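Side-chain contacts in K5 lyase (Enterobacteria phage k1-5, PDB 2X3H), which cleaves the K5 capsular polysaccharide, a heparosan-type glycosaminoglycan, by elimination, probably as a trimeric tail spike of the phage: residues Pro514-Thr517 with Gly518-Ala521; Ser148-Thr152 with Asp153-Gly157. All blocks are in the same frame, centred on the assembly; numbering follows the deposited sequence.

Interaction 1: residues Pro514-Thr517 with Gly518-Ala521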
ATOM      1  N   PRO A 514      56.009   4.648 -23.576  1.00  5.65           N
ATOM      2  CA  PRO A 514      54.980   4.917 -24.577  1.00  5.54           C
ATOM      3  C   PRO A 514      54.542   3.590 -25.217  1.00  5.89           C
ATOM      4  O   PRO A 514      55.287   2.607 -25.157  1.00  7.51           O
ATOM      5  CB  PRO A 514      55.717   5.793 -25.583  1.00  6.44           C
ATOM      6  CG  PRO A 514      57.150   5.291 -25.500  1.00  6.04           C
ATOM      7  CD  PRO A 514      57.371   4.928 -24.071  1.00  5.85           C
ATOM      8  N   ASP A 515      53.345   3.554 -25.811  1.00  6.61           N
ATOM      9  CA  ASP A 515      52.850   2.318 -26.437  1.00  7.93           C
ATOM     10  C   ASP A 515      53.706   1.888 -27.622  1.00  8.87           C
ATOM     11  O   ASP A 515      53.797   0.689 -27.942  1.00  9.32           O
ATOM     12  CB  ASP A 515      51.403   2.495 -26.901  1.00  8.52           C
ATOM     13  CG  ASP A 515      51.260   3.605 -27.916  1.00 10.49           C
ATOM     14  OD1 ASP A 515      51.209   4.786 -27.505  1.00  8.94           O
ATOM     15  OD2 ASP A 515      51.241   3.293 -29.131  1.00 12.02           O
ATOM     16  N   SER A 516      54.306   2.865 -28.293  1.00  8.45           N
ATOM     17  CA  SER A 516      55.131   2.567 -29.463  1.00  9.85           C
ATOM     18  C   SER A 516      56.422   3.366 -29.404  1.00  9.64           C
ATOM     19  O   SER A 516      56.476   4.425 -28.774  1.00  9.42           O
ATOM     20  CB  SER A 516      54.352   2.803 -30.758  1.00 12.31           C
ATOM     21  OG  SER A 516      54.110   4.178 -30.981  1.00 15.56           O
ATOM     22  N   THR A 517      57.467   2.832 -30.028  1.00  8.48           N
ATOM     23  CA  THR A 517      58.805   3.425 -29.900  1.00  8.02           C
ATOM     24  C   THR A 517      59.088   4.545 -30.895  1.00  7.77           C
ATOM     25  O   THR A 517      58.626   4.505 -32.035  1.00  8.39           O
ATOM     26  CB  THR A 517      59.922   2.371 -29.989  1.00  8.33           C
ATOM     27  OG1 THR A 517      61.103   2.922 -29.416  1.00  8.95           O
ATOM     28  CG2 THR A 517      60.216   1.980 -31.445  1.00  7.61           C
ATOM     29  N   GLY A 518      59.833   5.556 -30.444  1.00  8.11           N
ATOM     30  CA  GLY A 518      60.283   6.635 -31.327  1.00 10.30           C
ATOM     31  C   GLY A 518      59.224   7.566 -31.902  1.00 10.66           C
ATOM     32  O   GLY A 518      59.461   8.212 -32.934  1.00 12.08           O
ATOM     33  N   THR A 519      58.077   7.682 -31.237  1.00 10.87           N
ATOM     34  CA  THR A 519      56.969   8.480 -31.778  1.00 10.95           C
ATOM     35  C   THR A 519      56.371   9.511 -30.819  1.00 10.73           C
ATOM     36  O   THR A 519      55.636  10.397 -31.264  1.00 13.15           O
ATOM     37  CB  THR A 519      55.814   7.594 -32.255  1.00 11.86           C
ATOM     38  OG1 THR A 519      55.322   6.829 -31.153  1.00 12.35           O
ATOM     39  CG2 THR A 519      56.273   6.649 -33.393  1.00 12.46           C
ATOM     40  N   TYR A 520      56.659   9.378 -29.524  1.00  8.27           N
ATOM     41  CA  TYR A 520      56.032  10.224 -28.494  1.00  6.88           C
ATOM     42  C   TYR A 520      57.089  11.021 -27.755  1.00  6.09           C
ATOM     43  O   TYR A 520      58.113  10.458 -27.359  1.00  5.47           O
ATOM     44  CB  TYR A 520      55.243   9.359 -27.502  1.00  6.90           C
ATOM     45  CG  TYR A 520      54.212  10.158 -26.716  1.00  6.84           C
ATOM     46  CD1 TYR A 520      52.990  10.500 -27.291  1.00  6.74           C
ATOM     47  CD2 TYR A 520      54.471  10.596 -25.416  1.00  6.48           C
ATOM     48  CE1 TYR A 520      52.041  11.230 -26.595  1.00  6.15           C
ATOM     49  CE2 TYR A 520      53.523  11.340 -24.707  1.00  6.49           C
ATOM     50  CZ  TYR A 520      52.317  11.658 -25.308  1.00  6.61           C
ATOM     51  OH  TYR A 520      51.362  12.399 -24.634  1.00  6.83           O
ATOM     52  N   ALA A 521      56.835  12.321 -27.566  1.00  5.83           N
ATOM     53  CA  ALA A 521      57.817  13.227 -26.942  1.00  6.25           C
ATOM     54  C   ALA A 521      57.455  13.649 -25.518  1.00  6.24           C
ATOM     55  O   ALA A 521      56.276  13.701 -25.166  1.00  6.30           O
ATOM     56  CB  ALA A 521      58.013  14.460 -27.794  1.00  6.76           C
TER
HETATM   57  O   HOH W   1      57.639   6.880 -28.467  1.00  7.04           O
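In the trimeric C-terminal part of the spike, the loop that leads out of strand 511-514 is closed by a bond between two hydroxyls, S516 and T519. It illustrates how a short loop without regular backbone pairing can be held by side chains and a water. S516 OG meets T519 OG1 at 2.9 Å, tip to tip, and either could be the donor. On both residues the oxygen sits between the backbone N and the carbonyl carbon (chi1 70° for S516 and 60° for T519), which turns the two tips to one another across the bend. The T519 methyl, CG2, lies 3.5 Å from T517 O. A water makes a second bridge across the loop: it donates to S516 O at 2.7 Å and accepts from Y520 N at 2.9 Å. G518 takes the bend itself with a positive phi of 67°. At the base, P514 CB rests on Y520 CB at 4.1 Å, while OH at the far end of the ring is hydrogen-bonded to G508 O of the third subunit. T517 OG1 accepts a hydrogen bond from A528 N of the second subunit. The loop's own bridges, the hydroxyl pair and the water between S516 O and Y520 N, thus use polar atoms other than T517 OG1 and Y520 OH, which pair across the subunit interfaces.

Interaction 2: residues Ser148-Thr152 with Asp153-Gly157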
ATOM      1  N   SER A 148     -34.605   0.137 -12.408  1.00 11.20           N
ATOM      2  CA  SER A 148     -35.048   1.197 -13.307  1.00 12.36           C
ATOM      3  C   SER A 148     -35.840   0.587 -14.477  1.00 12.27           C
ATOM      4  O   SER A 148     -35.741  -0.614 -14.734  1.00 12.14           O
ATOM      5  CB  SER A 148     -33.823   2.008 -13.773  1.00 14.10           C
ATOM      6  OG  SER A 148     -34.168   3.051 -14.658  1.00 16.80           O
ATOM      7  N   ASN A 149     -36.628   1.428 -15.168  1.00 12.37           N
ATOM      8  CA  ASN A 149     -37.409   0.982 -16.327  1.00 12.13           C
ATOM      9  C   ASN A 149     -37.508   2.096 -17.364  1.00 11.61           C
ATOM     10  O   ASN A 149     -38.609   2.471 -17.789  1.00 12.65           O
ATOM     11  CB  ASN A 149     -38.813   0.547 -15.900  1.00 12.40           C
ATOM     12  CG  ASN A 149     -38.816  -0.786 -15.196  1.00 11.92           C
ATOM     13  OD1 ASN A 149     -38.518  -1.821 -15.800  1.00 12.96           O
ATOM     14  ND2 ASN A 149     -39.151  -0.774 -13.907  1.00 12.20           N
ATOM     15  N   LYS A 150     -36.359   2.632 -17.761  1.00 10.81           N
ATOM     16  CA  LYS A 150     -36.303   3.797 -18.639  1.00 11.22           C
ATOM     17  C   LYS A 150     -36.763   3.458 -20.062  1.00 11.86           C
ATOM     18  O   LYS A 150     -36.533   2.354 -20.542  1.00 12.08           O
ATOM     19  CB  LYS A 150     -34.876   4.365 -18.666  1.00 11.21           C
ATOM     20  CG  LYS A 150     -34.514   5.141 -17.403  1.00 11.19           C
ATOM     21  CD  LYS A 150     -33.092   5.693 -17.466  1.00 10.98           C
ATOM     22  CE  LYS A 150     -32.815   6.610 -16.293  1.00 10.78           C
ATOM     23  NZ  LYS A 150     -31.383   7.087 -16.338  1.00 10.17           N
ATOM     24  N   ALA A 151     -37.419   4.412 -20.721  1.00 13.84           N
ATOM     25  CA  ALA A 151     -37.893   4.213 -22.100  1.00 15.27           C
ATOM     26  C   ALA A 151     -36.783   4.001 -23.139  1.00 15.51           C
ATOM     27  O   ALA A 151     -36.942   3.205 -24.070  1.00 16.28           O
ATOM     28  CB  ALA A 151     -38.785   5.382 -22.530  1.00 16.18           C
ATOM     29  N   THR A 152     -35.674   4.726 -23.003  1.00 15.99           N
ATOM     30  CA  THR A 152     -34.619   4.674 -24.008  1.00 15.47           C
ATOM     31  C   THR A 152     -33.239   4.639 -23.373  1.00 15.31           C
ATOM     32  O   THR A 152     -33.081   4.953 -22.191  1.00 14.35           O
ATOM     33  CB  THR A 152     -34.641   5.908 -24.939  1.00 16.09           C
ATOM     34  OG1 THR A 152     -34.004   7.015 -24.291  1.00 16.85           O
ATOM     35  CG2 THR A 152     -36.065   6.307 -25.317  1.00 16.69           C
ATOM     36  N   ASP A 153     -32.245   4.291 -24.190  1.00 15.74           N
ATOM     37  CA  ASP A 153     -30.839   4.279 -23.785  1.00 15.59           C
ATOM     38  C   ASP A 153     -30.240   5.677 -23.614  1.00 15.75           C
ATOM     39  O   ASP A 153     -29.063   5.800 -23.269  1.00 14.33           O
ATOM     40  CB  ASP A 153     -30.004   3.482 -24.796  1.00 17.40           C
ATOM     41  CG  ASP A 153     -30.149   1.983 -24.624  1.00 18.78           C
ATOM     42  OD1 ASP A 153     -30.210   1.503 -23.469  1.00 19.29           O
ATOM     43  OD2 ASP A 153     -30.185   1.271 -25.655  1.00 20.72           O
ATOM     44  N   THR A 154     -31.038   6.720 -23.851  1.00 15.10           N
ATOM     45  CA  THR A 154     -30.590   8.099 -23.625  1.00 16.06           C
ATOM     46  C   THR A 154     -31.510   8.856 -22.671  1.00 14.67           C
ATOM     47  O   THR A 154     -31.437  10.080 -22.562  1.00 15.27           O
ATOM     48  CB  THR A 154     -30.426   8.891 -24.944  1.00 17.73           C
ATOM     49  OG1 THR A 154     -31.666   8.907 -25.668  1.00 19.00           O
ATOM     50  CG2 THR A 154     -29.341   8.262 -25.807  1.00 18.75           C
ATOM     51  N   THR A 155     -32.363   8.117 -21.972  1.00 13.49           N
ATOM     52  CA  THR A 155     -33.286   8.708 -21.006  1.00 12.90           C
ATOM     53  C   THR A 155     -32.561   9.151 -19.732  1.00 12.39           C
ATOM     54  O   THR A 155     -31.754   8.402 -19.190  1.00 12.90           O
ATOM     55  CB  THR A 155     -34.394   7.715 -20.616  1.00 13.44           C
ATOM     56  OG1 THR A 155     -35.181   7.385 -21.776  1.00 14.37           O
ATOM     57  CG2 THR A 155     -35.295   8.317 -19.550  1.00 13.32           C
ATOM     58  N   GLN A 156     -32.860  10.363 -19.269  1.00 12.13           N
ATOM     59  CA  GLN A 156     -32.217  10.953 -18.080  1.00 11.91           C
ATOM     60  C   GLN A 156     -32.940  10.600 -16.783  1.00 11.50           C
ATOM     61  O   GLN A 156     -34.163  10.640 -16.702  1.00 11.84           O
ATOM     62  CB  GLN A 156     -32.140  12.477 -18.228  1.00 12.97           C
ATOM     63  CG  GLN A 156     -31.713  13.239 -16.979  1.00 13.52           C
ATOM     64  CD  GLN A 156     -30.255  13.005 -16.597  1.00 13.95           C
ATOM     65  OE1 GLN A 156     -29.381  12.903 -17.460  1.00 14.84           O
ATOM     66  NE2 GLN A 156     -29.989  12.934 -15.292  1.00 13.81           N
ATOM     67  N   GLY A 157     -32.172  10.258 -15.752  1.00 10.79           N
ATOM     68  CA  GLY A 157     -32.746   9.993 -14.445  1.00  9.27           C
ATOM     69  C   GLY A 157     -31.751   9.375 -13.474  1.00  9.57           C
ATOM     70  O   GLY A 157     -30.977   8.494 -13.868  1.00  9.29           O
TER
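K150 runs back along T155 from CB to its tip, the two side chains lying antiparallel, and a long lysine here gathers the carbonyls of a bend. Its CB lies 3.9 Å from T155 CB, and CG keeps the same distance from the T155 methyl, CG2. Beyond CG the chain is extended, carrying CD and CE past T155 O, with CD at 3.5 Å from that oxygen, and NZ arrives between two carbonyls. It donates to G157 O at 2.9 Å, in the carbonyl plane and on a lone pair, and to T155 O at 3.2 Å, from 35° out of the plane of the T155 carbonyl and so not on a lone pair. K179 O takes a further hydrogen bond from NZ, and T181 O a weak one. The far end of the bend is a type I beta turn from T152 to T155, closed by T155 N donating to T152 O at 3.3 Å. T152 adds an ST turn: its OG1, set between backbone N and carbonyl carbon (chi1 80°), accepts from T154 N at 3.0 Å. The same oxygen is hydrogen-bonded to T155 OG1 at 2.8 Å, where the two side chains stand roughly perpendicular. T155 is therefore shared, its hydroxyl used by the turn and its methyl by the lysine stem. The carbonyls of T155, G157 and K179 around NZ would probably favour its ammonium form; the bonds to K179 O and, weakly, T181 O link the bend to that neighbouring backbone.

Overall arrangement
Interaction 2 lies on a loop between strands 144-147 and 160-163 of the parallel beta-helix body, whereas interaction 1 belongs to the C-terminal region, between strands 511-514 and 521-522. They lie on opposite sides of the chain's centre, with centres 91 Å apart and nearest atoms about 80 Å apart, so neither can touch the other. Both contain a hydrogen-bonded hydroxyl pair across a bend; in interaction 2 it adds to a backbone bond, in interaction 1 a water accompanies it. Residues 148-157 are met by their own chain alone, residues 514-521 by both other subunits. One bend sits within the solenoid of a single chain, the other at the trimer interface; neither is known to belong to the catalytic site.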